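Long-range contacts in BREX protein BrxA (Magnetospirillum magneticum, PDB 3BHW), which probably takes part in a type 1 BREX system, which protects bacteria against double-stranded DNA phage by blocking replication of the phage genome: residues A[99-104]-A[124-129]; A[173-177]-A[196-200]. All coordinates share one frame. Residues are numbered along the deposited sequence.

The modelled chain is almost two-thirds helix and has no strand; one contact is helix on helix, the other loop against a helix end. Interaction 1 comes first along the sequence and packs helix 99-112 against helix 122-135; interaction 2 follows in series, and its residues 173-177 form an extended loop that meets the end of helix 191-197 and the residues after it. Their centres lie about 16 Å apart, yet they touch, with Gly102 O 3.3 Å from Cys196 SG. Helix 99-112 is the shared element: one side of it receives the aromatic cluster of interaction 1, while Cys196 and Val199 of interaction 2 pack on Asp106, Val109 and Arg110. The end of the modelled chain is thereby packed against the helical body.

Interaction 1. Residues A[99-104]-A[124-129]; sequences TLLGDF and MWDQYL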
ATOM      1  N   THR A  99       0.027   2.370   8.968  1.00 15.06           N
ATOM      2  CA  THR A  99      -0.166   1.426  10.075  1.00 13.73           C
ATOM      3  C   THR A  99      -1.556   0.788  10.022  1.00 14.86           C
ATOM      4  O   THR A  99      -1.730  -0.328  10.469  1.00 15.44           O
ATOM      5  CB  THR A  99       0.145   2.135  11.431  1.00 14.46           C
ATOM      6  OG1 THR A  99       1.480   2.677  11.352  1.00 16.01           O
ATOM      7  CG2 THR A  99       0.069   1.158  12.593  1.00 16.30           C
ATOM      8  N   LEU A 100      -2.564   1.509   9.517  1.00 15.04           N
ATOM      9  CA  LEU A 100      -3.892   0.950   9.432  1.00 15.40           C
ATOM     10  C   LEU A 100      -3.910  -0.287   8.508  1.00 15.62           C
ATOM     11  O   LEU A 100      -4.517  -1.329   8.849  1.00 16.06           O
ATOM     12  CB  LEU A 100      -4.912   2.006   8.975  1.00 16.23           C
ATOM     13  CG  LEU A 100      -6.348   1.530   8.856  1.00 15.69           C
ATOM     14  CD1 LEU A 100      -6.974   1.454  10.216  1.00 19.09           C
ATOM     15  CD2 LEU A 100      -7.079   2.510   7.906  1.00 19.41           C
ATOM     16  N   LEU A 101      -3.260  -0.169   7.346  1.00 15.28           N
ATOM     17  CA  LEU A 101      -3.092  -1.308   6.420  1.00 15.66           C
ATOM     18  C   LEU A 101      -2.192  -2.390   7.027  1.00 16.79           C
ATOM     19  O   LEU A 101      -2.553  -3.560   7.102  1.00 14.93           O
ATOM     20  CB  LEU A 101      -2.533  -0.858   5.078  1.00 15.74           C
ATOM     21  CG  LEU A 101      -2.264  -2.003   4.088  1.00 13.33           C
ATOM     22  CD1 LEU A 101      -3.550  -2.741   3.630  1.00 16.57           C
ATOM     23  CD2 LEU A 101      -1.549  -1.402   2.882  1.00 16.77           C
ATOM     24  N   GLY A 102      -1.004  -1.998   7.476  1.00 16.75           N
ATOM     25  CA  GLY A 102      -0.063  -2.981   8.022  1.00 17.49           C
ATOM     26  C   GLY A 102      -0.649  -3.826   9.157  1.00 17.59           C
ATOM     27  O   GLY A 102      -0.505  -5.064   9.142  1.00 16.97           O
ATOM     28  N   ASP A 103      -1.318  -3.165  10.116  1.00 15.95           N
ATOM     29  CA  ASP A 103      -1.927  -3.838  11.262  1.00 15.63           C
ATOM     30  C   ASP A 103      -3.092  -4.741  10.811  1.00 15.49           C
ATOM     31  O   ASP A 103      -3.324  -5.783  11.415  1.00 16.63           O
ATOM     32  CB  ASP A 103      -2.388  -2.853  12.375  1.00 15.60           C
ATOM     33  CG  ASP A 103      -1.252  -2.401  13.268  1.00 16.97           C
ATOM     34  OD1 ASP A 103      -0.080  -2.725  12.969  1.00 17.03           O
ATOM     35  OD2 ASP A 103      -1.550  -1.722  14.292  1.00 19.02           O
ATOM     36  N   PHE A 104      -3.805  -4.348   9.749  1.00 15.72           N
ATOM     37  CA  PHE A 104      -4.830  -5.249   9.197  1.00 16.68           C
ATOM     38  C   PHE A 104      -4.194  -6.604   8.802  1.00 15.84           C
ATOM     39  O   PHE A 104      -4.710  -7.685   9.154  1.00 15.50           O
ATOM     40  CB  PHE A 104      -5.570  -4.599   8.017  1.00 15.94           C
ATOM     41  CG  PHE A 104      -6.839  -5.328   7.624  1.00 18.29           C
ATOM     42  CD1 PHE A 104      -7.721  -5.784   8.586  1.00 12.87           C
ATOM     43  CD2 PHE A 104      -7.099  -5.611   6.276  1.00 16.66           C
ATOM     44  CE1 PHE A 104      -8.912  -6.459   8.218  1.00 13.77           C
ATOM     45  CE2 PHE A 104      -8.268  -6.313   5.890  1.00 16.65           C
ATOM     46  CZ  PHE A 104      -9.182  -6.732   6.879  1.00 17.23           C
ATOM     47  N   MET A 124     -14.953  -8.615   9.079  1.00 24.95           N
ATOM     48  CA  MET A 124     -13.605  -8.688   9.688  1.00 24.35           C
ATOM     49  C   MET A 124     -12.908  -7.341   9.636  1.00 22.64           C
ATOM     50  O   MET A 124     -12.172  -6.986  10.550  1.00 20.99           O
ATOM     51  CB  MET A 124     -12.763  -9.769   8.993  1.00 23.90           C
ATOM     52  CG  MET A 124     -13.467 -11.095   9.013  1.00 27.06           C
ATOM     53  SD  MET A 124     -12.280 -12.379   9.316  1.00 25.43           S
ATOM     54  CE  MET A 124     -12.080 -12.274  11.112  1.00 21.35           C
ATOM     55  N   TRP A 125     -13.130  -6.610   8.545  1.00 21.22           N
ATOM     56  CA  TRP A 125     -12.630  -5.248   8.452  1.00 20.93           C
ATOM     57  C   TRP A 125     -13.365  -4.346   9.433  1.00 21.81           C
ATOM     58  O   TRP A 125     -12.738  -3.607  10.141  1.00 21.61           O
ATOM     59  CB  TRP A 125     -12.734  -4.700   7.038  1.00 20.89           C
ATOM     60  CG  TRP A 125     -12.425  -3.263   6.968  1.00 21.04           C
ATOM     61  CD1 TRP A 125     -13.334  -2.257   6.917  1.00 21.28           C
ATOM     62  CD2 TRP A 125     -11.130  -2.632   7.001  1.00 18.22           C
ATOM     63  NE1 TRP A 125     -12.698  -1.036   6.896  1.00 23.21           N
ATOM     64  CE2 TRP A 125     -11.346  -1.239   6.929  1.00 22.24           C
ATOM     65  CE3 TRP A 125      -9.815  -3.101   7.049  1.00 21.23           C
ATOM     66  CZ2 TRP A 125     -10.311  -0.326   6.932  1.00 19.99           C
ATOM     67  CZ3 TRP A 125      -8.772  -2.157   7.032  1.00 21.16           C
ATOM     68  CH2 TRP A 125      -9.039  -0.792   6.975  1.00 21.59           C
ATOM     69  N   ASP A 126     -14.693  -4.467   9.456  1.00 22.78           N
ATOM     70  CA  ASP A 126     -15.549  -3.732  10.361  1.00 23.21           C
ATOM     71  C   ASP A 126     -15.108  -3.871  11.810  1.00 23.20           C
ATOM     72  O   ASP A 126     -14.965  -2.880  12.518  1.00 23.61           O
ATOM     73  CB  ASP A 126     -16.969  -4.281  10.222  1.00 23.37           C
ATOM     74  CG  ASP A 126     -17.787  -3.529   9.203  1.00 28.42           C
ATOM     75  OD1 ASP A 126     -17.216  -2.901   8.283  1.00 30.68           O
ATOM     76  OD2 ASP A 126     -19.031  -3.579   9.324  1.00 33.23           O
ATOM     77  N   GLN A 127     -14.897  -5.111  12.241  1.00 21.89           N
ATOM     78  CA  GLN A 127     -14.578  -5.423  13.615  1.00 21.67           C
ATOM     79  C   GLN A 127     -13.135  -4.980  13.953  1.00 19.33           C
ATOM     80  O   GLN A 127     -12.837  -4.560  15.070  1.00 21.76           O
ATOM     81  CB  GLN A 127     -14.833  -6.912  13.887  1.00 22.19           C
ATOM     82  CG  GLN A 127     -16.297  -7.296  13.663  1.00 24.66           C
ATOM     83  CD  GLN A 127     -16.537  -8.799  13.482  1.00 25.79           C
ATOM     84  OE1 GLN A 127     -17.568  -9.218  12.904  1.00 28.22           O
ATOM     85  NE2 GLN A 127     -15.636  -9.616  14.030  1.00 29.09           N
ATOM     86  N   TYR A 128     -12.275  -5.008  12.962  1.00 17.10           N
ATOM     87  CA  TYR A 128     -10.894  -4.487  13.091  1.00 18.02           C
ATOM     88  C   TYR A 128     -10.929  -2.991  13.368  1.00 19.33           C
ATOM     89  O   TYR A 128     -10.220  -2.510  14.240  1.00 17.74           O
ATOM     90  CB  TYR A 128     -10.075  -4.840  11.819  1.00 18.12           C
ATOM     91  CG  TYR A 128      -8.759  -4.085  11.673  1.00 16.83           C
ATOM     92  CD1 TYR A 128      -7.641  -4.420  12.447  1.00 17.08           C
ATOM     93  CD2 TYR A 128      -8.652  -3.040  10.757  1.00 12.68           C
ATOM     94  CE1 TYR A 128      -6.430  -3.735  12.299  1.00 15.66           C
ATOM     95  CE2 TYR A 128      -7.464  -2.321  10.624  1.00 12.87           C
ATOM     96  CZ  TYR A 128      -6.360  -2.664  11.381  1.00 15.64           C
ATOM     97  OH  TYR A 128      -5.170  -1.968  11.285  1.00 16.48           O
ATOM     98  N   LEU A 129     -11.702  -2.267  12.572  1.00 19.68           N
ATOM     99  CA  LEU A 129     -11.890  -0.853  12.865  1.00 22.92           C
ATOM    100  C   LEU A 129     -12.417  -0.607  14.263  1.00 23.96           C
ATOM    101  O   LEU A 129     -11.921   0.271  14.938  1.00 24.22           O
ATOM    102  CB  LEU A 129     -12.772  -0.198  11.829  1.00 23.69           C
ATOM    103  CG  LEU A 129     -12.045   0.066  10.518  1.00 25.16           C
ATOM    104  CD1 LEU A 129     -12.945   0.912   9.642  1.00 26.38           C
ATOM    105  CD2 LEU A 129     -10.740   0.789  10.774  1.00 27.74           C
TER
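Three aromatic side chains, Phe104, Trp125 and Tyr128, form a cluster between two helices in the all-helical BrxA fold. Trp125 presents the edge of its six-membered ring to a face of Phe104, an edge-to-face pair with centroids 4.8 Å apart, planes at 88° and Phe104 CE1 at 3.7 Å from Trp125 CE3. Tyr128 meets Phe104 obliquely, the planes at 50°, but its ring face also receives the Phe104 backbone in a CH-pi contact, with CA 4.0 Å from the centroid. Leu100, one turn before Phe104, extends the apolar patch: its CD2 lies 4.0 Å from Trp125 CH2, and its CD1 3.8 Å from Tyr128 CE2 and 3.9 Å from Leu129 CD2.

The segment axes come no closer than 11.5 Å and run at 119° to each other, so large side chains, rather than close backbones, fill the gap; the two segments bury 356 Å², both sides summed. Val154 of helix 145-161 touches both Phe104 and Trp125, adding a third helix to this core.

Outward, Asp103 directs its carboxylate away from the contact, to Arg7 in a salt bridge and to Tyr8 and Tyr192 in hydrogen bonds. The phenol of Tyr128 instead reaches the backbone of helix 99-112. Leu100 O already accepts the intrahelical bond from Phe104 N at 3.2 Å, and Tyr128 OH donates a second hydrogen bond to this same Leu100 O at 2.6 Å.

Interaction 2. Residues A[173-177]-A[196-200]; sequences KSVRI and CIQVS
Ile177 and Gln198, with 71 and 58 Å² covered, define this contact between an extended loop and the residues that follow a helix end. Residues 174-177 hold beta-region backbone angles (phi -73 to -136°, psi 115 to 149°) without being part of a strand. They run roughly counter to 197-200, the end-to-end directions being 143° apart. The register pairs Ser174 with Ser200 (CA to CA 5.2 Å) and Ile177 with Gln198 (CA to CA 6.9 Å).

Gln198, itself extended at phi/psi -123/104°, takes chi1 t and chi2 p, which brings its amide alongside the loop; chi3 near 70° turns NE2 to Val175 O and OE1 to Ile177 N. NE2 of Gln198 donates to Val175 O at a very short 2.5 Å (N-H...O angle 133°), and Ile177 N donates to Gln198 OE1 at 3.2 Å (158°). A residue of a parallel strand would make this pattern, here supplied by a side chain, although this fold has no sheet. Ile177 points its CA-to-CB bond toward the other segment; chi1 m for Ile177 and chi1 t for Ile197 bring their CG1 atoms to 3.9 Å. Met182 of helix 179-187 touches both isoleucines, while Phe91 and Ala92 of helix 83-97 also cover Ile197. Tyr163 OH hydrogen-bonds Ile197 O and Val199 N beside the contact. At the exposed end, Ser200, chi1 p, sets its OG 3.2 Å from Ser174 CB and 3.5 Å from Val175 N.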
ATOM      1  N   LYS A 173      -5.748 -16.185  -0.746  1.00 25.61           N
ATOM      2  CA  LYS A 173      -4.742 -17.075  -1.315  1.00 26.91           C
ATOM      3  C   LYS A 173      -3.384 -16.584  -0.896  1.00 27.50           C
ATOM      4  O   LYS A 173      -3.171 -15.382  -0.700  1.00 26.79           O
ATOM      5  CB  LYS A 173      -4.799 -17.127  -2.857  1.00 27.27           C
ATOM      6  CG  LYS A 173      -3.882 -18.207  -3.491  1.00 30.12           C
ATOM      7  CD  LYS A 173      -3.574 -17.927  -5.003  1.00 29.90           C
ATOM      8  CE  LYS A 173      -3.069 -19.172  -5.804  1.00 30.55           C
ATOM      9  NZ  LYS A 173      -1.550 -19.418  -5.875  1.00 33.22           N
ATOM     10  N   SER A 174      -2.449 -17.517  -0.770  1.00 27.68           N
ATOM     11  CA  SER A 174      -1.104 -17.144  -0.425  1.00 29.60           C
ATOM     12  C   SER A 174      -0.481 -16.495  -1.651  1.00 29.82           C
ATOM     13  O   SER A 174      -0.831 -16.828  -2.794  1.00 30.92           O
ATOM     14  CB  SER A 174      -0.297 -18.355   0.037  1.00 30.21           C
ATOM     15  OG  SER A 174      -0.207 -19.325  -0.986  1.00 33.04           O
ATOM     16  N   VAL A 175       0.430 -15.562  -1.392  1.00 29.50           N
ATOM     17  CA  VAL A 175       1.148 -14.858  -2.437  1.00 29.36           C
ATOM     18  C   VAL A 175       2.611 -14.795  -2.020  1.00 28.35           C
ATOM     19  O   VAL A 175       2.926 -14.393  -0.896  1.00 29.49           O
ATOM     20  CB  VAL A 175       0.583 -13.435  -2.669  1.00 29.06           C
ATOM     21  CG1 VAL A 175      -0.816 -13.498  -3.287  1.00 30.64           C
ATOM     22  CG2 VAL A 175       0.570 -12.627  -1.374  1.00 30.60           C
ATOM     23  N   ARG A 176       3.483 -15.243  -2.923  1.00 27.36           N
ATOM     24  CA  ARG A 176       4.936 -15.235  -2.740  1.00 27.12           C
ATOM     25  C   ARG A 176       5.476 -13.872  -3.131  1.00 25.75           C
ATOM     26  O   ARG A 176       5.373 -13.487  -4.284  1.00 25.10           O
ATOM     27  CB  ARG A 176       5.570 -16.355  -3.604  1.00 28.11           C
ATOM     28  CG  ARG A 176       7.048 -16.170  -3.995  1.00 31.70           C
ATOM     29  CD  ARG A 176       8.005 -16.639  -2.902  1.00 38.16           C
ATOM     30  NE  ARG A 176       9.425 -16.274  -3.088  1.00 41.85           N
ATOM     31  CZ  ARG A 176       9.987 -15.741  -4.181  1.00 41.75           C
ATOM     32  NH1 ARG A 176       9.281 -15.485  -5.277  1.00 42.65           N
ATOM     33  NH2 ARG A 176      11.288 -15.482  -4.175  1.00 41.73           N
ATOM     34  N   ILE A 177       6.023 -13.135  -2.155  1.00 24.84           N
ATOM     35  CA  ILE A 177       6.641 -11.849  -2.435  1.00 24.40           C
ATOM     36  C   ILE A 177       8.006 -12.073  -3.107  1.00 24.91           C
ATOM     37  O   ILE A 177       8.820 -12.912  -2.660  1.00 25.23           O
ATOM     38  CB  ILE A 177       6.791 -10.945  -1.181  1.00 23.77           C
ATOM     39  CG1 ILE A 177       5.420 -10.580  -0.568  1.00 24.30           C
ATOM     40  CG2 ILE A 177       7.535  -9.719  -1.531  1.00 23.25           C
ATOM     41  CD1 ILE A 177       4.477  -9.848  -1.532  1.00 22.94           C
ATOM     42  N   CYS A 196       4.511  -7.579   7.997  1.00 15.71           N
ATOM     43  CA  CYS A 196       3.145  -7.379   7.472  1.00 16.53           C
ATOM     44  C   CYS A 196       2.950  -7.855   6.045  1.00 17.95           C
ATOM     45  O   CYS A 196       1.859  -8.259   5.683  1.00 18.83           O
ATOM     46  CB  CYS A 196       2.788  -5.885   7.511  1.00 15.82           C
ATOM     47  SG  CYS A 196       2.754  -5.139   9.199  1.00 17.16           S
ATOM     48  N   ILE A 197       4.019  -7.808   5.241  1.00 18.93           N
ATOM     49  CA  ILE A 197       3.881  -8.009   3.784  1.00 20.83           C
ATOM     50  C   ILE A 197       3.693  -9.468   3.417  1.00 23.42           C
ATOM     51  O   ILE A 197       3.086  -9.791   2.370  1.00 24.74           O
ATOM     52  CB  ILE A 197       5.095  -7.435   2.998  1.00 21.33           C
ATOM     53  CG1 ILE A 197       4.761  -7.322   1.525  1.00 18.97           C
ATOM     54  CG2 ILE A 197       6.349  -8.299   3.185  1.00 20.19           C
ATOM     55  CD1 ILE A 197       5.659  -6.455   0.761  1.00 18.89           C
ATOM     56  N   GLN A 198       4.231 -10.349   4.252  1.00 25.37           N
ATOM     57  CA  GLN A 198       4.181 -11.781   3.980  1.00 27.89           C
ATOM     58  C   GLN A 198       3.503 -12.372   5.194  1.00 28.45           C
ATOM     59  O   GLN A 198       4.106 -12.449   6.275  1.00 29.49           O
ATOM     60  CB  GLN A 198       5.577 -12.382   3.751  1.00 28.01           C
ATOM     61  CG  GLN A 198       5.567 -13.832   3.184  1.00 30.12           C
ATOM     62  CD  GLN A 198       5.490 -13.900   1.660  1.00 31.73           C
ATOM     63  OE1 GLN A 198       6.455 -13.557   0.964  1.00 34.90           O
ATOM     64  NE2 GLN A 198       4.344 -14.355   1.132  1.00 28.76           N
ATOM     65  N   VAL A 199       2.230 -12.730   5.030  1.00 28.89           N
ATOM     66  CA  VAL A 199       1.441 -13.245   6.145  1.00 29.78           C
ATOM     67  C   VAL A 199       0.838 -14.602   5.803  1.00 30.99           C
ATOM     68  O   VAL A 199      -0.047 -15.072   6.489  1.00 31.80           O
ATOM     69  CB  VAL A 199       0.300 -12.262   6.570  1.00 29.87           C
ATOM     70  CG1 VAL A 199       0.863 -10.971   7.205  1.00 29.06           C
ATOM     71  CG2 VAL A 199      -0.652 -11.973   5.387  1.00 28.88           C
ATOM     72  N   SER A 200       1.333 -15.229   4.741  1.00 32.09           N
ATOM     73  CA  SER A 200       0.835 -16.542   4.328  1.00 33.35           C
ATOM     74  C   SER A 200       1.957 -17.574   4.278  1.00 33.85           C
ATOM     75  O   SER A 200       2.943 -17.483   5.022  1.00 34.66           O
ATOM     76  CB  SER A 200       0.201 -16.432   2.963  1.00 33.05           C
ATOM     77  OG  SER A 200       1.215 -16.285   1.986  1.00 35.17           O
TER